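Local coordinates for protein putative poly(3-hydroxybutyrate) depolymerase LpqC (PDB 3D0K) that probably hydrolyses ester bonds, such as those of poly(3-hydroxybutyrate), as an esterase of the alpha/beta-hydrolase type, at residues P96-E99 / S100-G104; T120-L123 / V124-L128. All coordinates share one frame; numbering follows the deposited sequence.

Interaction 1. Residues P96-E99 / S100-G104. With SO4 (sulfate ion), chain I.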
loop_
_atom_site.group_PDB
_atom_site.type_symbol
_atom_site.label_atom_id
_atom_site.label_comp_id
_atom_site.label_asym_id
_atom_site.label_seq_id
_atom_site.Cartn_x
_atom_site.Cartn_y
_atom_site.Cartn_z
ATOM N N PRO A 96 6.214 -2.944 16.133
ATOM C CA PRO A 96 6.331 -1.580 16.670
ATOM C C PRO A 96 7.103 -0.586 15.772
ATOM O O PRO A 96 8.098 -0.938 15.136
ATOM C CB PRO A 96 7.060 -1.804 18.020
ATOM C CG PRO A 96 7.872 -3.030 17.764
ATOM C CD PRO A 96 7.068 -3.906 16.869
ATOM N N GLY A 97 6.622 0.660 15.742
ATOM C CA GLY A 97 7.343 1.767 15.109
ATOM C C GLY A 97 7.279 1.760 13.588
ATOM O O GLY A 97 6.894 0.768 12.948
ATOM N N VAL A 98 7.691 2.878 13.003
ATOM C CA VAL A 98 7.878 2.952 11.560
ATOM C C VAL A 98 8.899 1.888 11.071
ATOM O O VAL A 98 8.841 1.488 9.919
ATOM C CB VAL A 98 8.291 4.383 11.102
ATOM C CG1 VAL A 98 7.205 5.418 11.517
ATOM C CG2 VAL A 98 9.684 4.767 11.614
ATOM N N GLU A 99 9.817 1.436 11.943
ATOM C CA GLU A 99 10.820 0.445 11.532
ATOM C C GLU A 99 10.184 -0.864 11.058
ATOM O O GLU A 99 10.672 -1.484 10.094
ATOM C CB GLU A 99 11.877 0.198 12.647
ATOM C CG GLU A 99 12.770 1.449 12.906
ATOM C CD GLU A 99 12.128 2.482 13.871
ATOM O OE1 GLU A 99 12.871 3.417 14.237
ATOM O OE2 GLU A 99 10.939 2.353 14.313
ATOM N N SER A 100 9.085 -1.283 11.711
ATOM C CA SER A 100 8.514 -2.597 11.436
ATOM C C SER A 100 7.443 -2.544 10.377
ATOM O O SER A 100 7.188 -3.559 9.702
ATOM C CB SER A 100 7.870 -3.210 12.701
ATOM O OG SER A 100 8.777 -3.199 13.805
ATOM N N TYR A 101 6.742 -1.420 10.298
ATOM C CA TYR A 101 5.632 -1.340 9.374
ATOM C C TYR A 101 6.018 -0.495 8.134
ATOM O O TYR A 101 6.322 -1.062 7.096
ATOM C CB TYR A 101 4.352 -0.786 10.064
ATOM C CG TYR A 101 3.180 -0.638 9.078
ATOM C CD1 TYR A 101 2.755 -1.734 8.314
ATOM C CD2 TYR A 101 2.477 0.580 8.959
ATOM C CE1 TYR A 101 1.673 -1.619 7.443
ATOM C CE2 TYR A 101 1.369 0.716 8.050
ATOM C CZ TYR A 101 0.992 -0.413 7.305
ATOM O OH TYR A 101 -0.071 -0.291 6.419
ATOM N N ASN A 102 5.969 0.842 8.259
ATOM C CA ASN A 102 6.414 1.750 7.186
ATOM C C ASN A 102 7.692 1.290 6.431
ATOM O O ASN A 102 7.754 1.387 5.194
ATOM C CB ASN A 102 6.729 3.175 7.687
ATOM C CG ASN A 102 5.675 3.805 8.560
ATOM O OD1 ASN A 102 5.484 5.062 8.492
ATOM N ND2 ASN A 102 5.048 3.021 9.434
ATOM N N ASN A 103 8.740 0.927 7.183
ATOM C CA ASN A 103 10.072 0.612 6.647
ATOM C C ASN A 103 10.312 -0.891 6.412
ATOM O O ASN A 103 11.434 -1.307 6.022
ATOM C CB ASN A 103 11.212 1.140 7.561
ATOM C CG ASN A 103 11.124 2.656 7.863
ATOM O OD1 ASN A 103 11.914 3.188 8.686
ATOM N ND2 ASN A 103 10.179 3.341 7.244
ATOM N N GLY A 104 9.281 -1.704 6.644
ATOM C CA GLY A 104 9.331 -3.113 6.174
ATOM C C GLY A 104 10.276 -4.056 6.956
ATOM O O GLY A 104 10.595 -5.143 6.474
HETATM S S SO4 I . 7.423 5.650 15.592
HETATM O O1 SO4 I . 7.606 7.005 15.054
HETATM O O2 SO4 I . 8.344 4.728 14.921
HETATM O O3 SO4 I . 7.668 5.719 17.041
HETATM O O4 SO4 I . 6.030 5.241 15.371
#
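Ser100 closes the inner side of this short helical turn by giving its hydroxyl to the carbonyl of Pro96, with OG 2.7 Å from Pro96 O. Its OG lies anti to the carbonyl carbon (chi1 -52°). That torsion swings the hydroxyl back beside the backbone N, toward the preceding residues. Gly97 O receives Ser100 N at 3.2 Å from above the carbonyl plane, and Tyr101 N adds a weak bond to the same oxygen. Val98 O takes Asn103 N at 2.8 Å, nearly along the C=O axis. The CB of Asn103 also packs 3.4 Å from Val98 O.

The outer side is looser. The Val98 side chain is exposed and packs obliquely against Asn102, its CB 3.9 Å from Asn102 CB. The backbone N of Val98 binds O2 of a sulfate at 2.7 Å, in a fairly straight bond (162°). The sulfate probably came from the crystallisation liquor. Glu99 is also exposed; its chain bends at chi2, and its OE2 stays 3.6 Å from sulfate O2.

The ring of Tyr101 is buried against Phe153; its OH bonds His61 O and Gln60 OE1. Tyr101, Asn102 and Asn103 rest on helix 149-160, whose start overlaps what is probably a nucleophile elbow.

Interaction 2. Residues T120-L123 / V124-L128; sequences TYAL and VARVL
Leu123 and Val127 are joined by a backbone hydrogen bond near the N-terminal end of helix 122-133. Val127 N reaches Leu123 O at 3.0 Å with an N-H...O angle of 165°. Arg126 N makes only a weak bond to Ala122 O, at 3.5 Å. Val124 N meets Tyr121 O at 3.3 Å, from above the carbonyl plane. A water uses the same carbonyl. It donates to Tyr121 O at 2.8 Å and accepts from Ala125 N at 2.9 Å, so it bridges residues four apart.

The side-chain van der Waals contacts centre on Arg126, which has two conformers; those of one are described. Its CG lies 3.3 Å from Ala122 O. With CG anti to the carbonyl carbon (chi1 -58°) and the chain extended to NE, the arginine runs back along the turn. NH1 then comes 3.7 Å from Ala122 CB. Val127 CG2 packs on Leu123 O.

In this conformer the charged end of Arg126 has outside partners: NH2 bonds Asp117 O, and NH1 has a weak, long ion pair with Asp31. Val124 and Leu128 touch strand 56-60, while Leu123 and Val127 touch strand 40-46. This is a helix covering the central sheet of an alpha-beta-alpha sandwich.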
loop_
_atom_site.group_PDB
_atom_site.type_symbol
_atom_site.label_atom_id
_atom_site.label_comp_id
_atom_site.label_asym_id
_atom_site.label_seq_id
_atom_site.Cartn_x
_atom_site.Cartn_y
_atom_site.Cartn_z
ATOM N N THR A 120 8.529 -6.973 5.697
ATOM C CA THR A 120 7.080 -6.948 5.989
ATOM C C THR A 120 6.301 -6.881 4.651
ATOM O O THR A 120 5.239 -7.508 4.505
ATOM C CB THR A 120 6.711 -5.729 6.859
ATOM O OG1 THR A 120 7.688 -5.555 7.889
ATOM C CG2 THR A 120 5.262 -5.907 7.510
ATOM N N TYR A 121 6.847 -6.153 3.666
ATOM C CA TYR A 121 6.163 -5.963 2.364
ATOM C C TYR A 121 5.864 -7.284 1.663
ATOM O O TYR A 121 4.866 -7.379 0.929
ATOM C CB TYR A 121 7.017 -5.142 1.414
ATOM C CG TYR A 121 7.546 -3.835 2.033
ATOM C CD1 TYR A 121 6.735 -3.073 2.875
ATOM C CD2 TYR A 121 8.854 -3.397 1.767
ATOM C CE1 TYR A 121 7.236 -1.892 3.476
ATOM C CE2 TYR A 121 9.362 -2.219 2.327
ATOM C CZ TYR A 121 8.538 -1.487 3.187
ATOM O OH TYR A 121 9.053 -0.286 3.706
ATOM N N ALA A 122 6.777 -8.247 1.813
ATOM C CA ALA A 122 6.717 -9.543 1.095
ATOM C C ALA A 122 5.539 -10.429 1.539
ATOM O O ALA A 122 5.160 -11.402 0.843
ATOM C CB ALA A 122 8.047 -10.317 1.288
ATOM N N LEU A 123 4.991 -10.121 2.703
ATOM C CA LEU A 123 3.841 -10.815 3.256
ATOM C C LEU A 123 2.603 -10.616 2.396
ATOM O O LEU A 123 1.746 -11.502 2.349
ATOM C CB LEU A 123 3.571 -10.296 4.670
ATOM C CG LEU A 123 4.640 -10.712 5.696
ATOM C CD1 LEU A 123 4.352 -10.063 7.010
ATOM C CD2 LEU A 123 4.643 -12.242 5.860
ATOM N N VAL A 124 2.477 -9.465 1.722
ATOM C CA VAL A 124 1.274 -9.240 0.845
ATOM C C VAL A 124 1.144 -10.334 -0.220
ATOM O O VAL A 124 0.116 -11.022 -0.293
ATOM C CB VAL A 124 1.243 -7.833 0.225
ATOM C CG1 VAL A 124 0.028 -7.673 -0.788
ATOM C CG2 VAL A 124 1.176 -6.811 1.328
ATOM N N ALA A 125 2.179 -10.524 -1.022
ATOM C CA ALA A 125 2.148 -11.594 -2.017
ATOM C C ALA A 125 1.896 -13.001 -1.437
ATOM O O ALA A 125 1.189 -13.827 -2.071
ATOM C CB ALA A 125 3.395 -11.557 -2.909
ATOM N N ARG A 126 2.447 -13.283 -0.258
ATOM C CA ARG A 126 2.263 -14.613 0.349
ATOM C C ARG A 126 0.798 -14.840 0.722
ATOM O O ARG A 126 0.232 -15.931 0.478
ATOM C CB ARG A 126 3.151 -14.796 1.577
ATOM C CG ARG A 126 4.627 -14.631 1.301
ATOM C CD ARG A 126 5.441 -15.066 2.516
ATOM N NE ARG A 126 6.841 -15.275 2.171
ATOM C CZ ARG A 126 7.836 -14.487 2.570
ATOM N NH1 ARG A 126 7.592 -13.421 3.331
ATOM N NH2 ARG A 126 9.079 -14.774 2.214
ATOM N N VAL A 127 0.178 -13.810 1.300
ATOM C CA VAL A 127 -1.218 -13.891 1.661
ATOM C C VAL A 127 -2.031 -14.106 0.394
ATOM O O VAL A 127 -2.912 -14.983 0.385
ATOM C CB VAL A 127 -1.728 -12.613 2.400
ATOM C CG1 VAL A 127 -3.282 -12.603 2.452
ATOM C CG2 VAL A 127 -1.109 -12.552 3.805
ATOM N N LEU A 128 -1.705 -13.352 -0.675
ATOM C CA LEU A 128 -2.419 -13.535 -1.979
ATOM C C LEU A 128 -2.292 -14.971 -2.494
ATOM O O LEU A 128 -3.260 -15.557 -2.991
ATOM C CB LEU A 128 -1.951 -12.523 -3.057
ATOM C CG LEU A 128 -2.315 -11.031 -2.776
ATOM C CD1 LEU A 128 -1.552 -10.045 -3.702
ATOM C CD2 LEU A 128 -3.833 -10.808 -2.863
HETATM O O HOH W 1 4.251 -8.576 -1.507
#

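How the interactions relate
From the N terminus, the chain runs through strand 84-89 and reaches interaction 1, where 96-104 forms a short helical turn followed by a beta turn. A longer loop then leads to interaction 2 at the start of helix 122-133. Each contact closes only a local turn. They lie in series, neither nested nor crossed, with centres about 15 Å apart. The two still meet directly. Asn102 O is 2.6 Å from Tyr121 OH, and Ser100 O is 2.7 Å from Thr120 OG1; both are probable hydrogen bonds. A backbone bond between Gly104 and Thr120 adds to them. Together these links close the connecting loop and tie the 100-104 end of interaction 1 to the start of interaction 2.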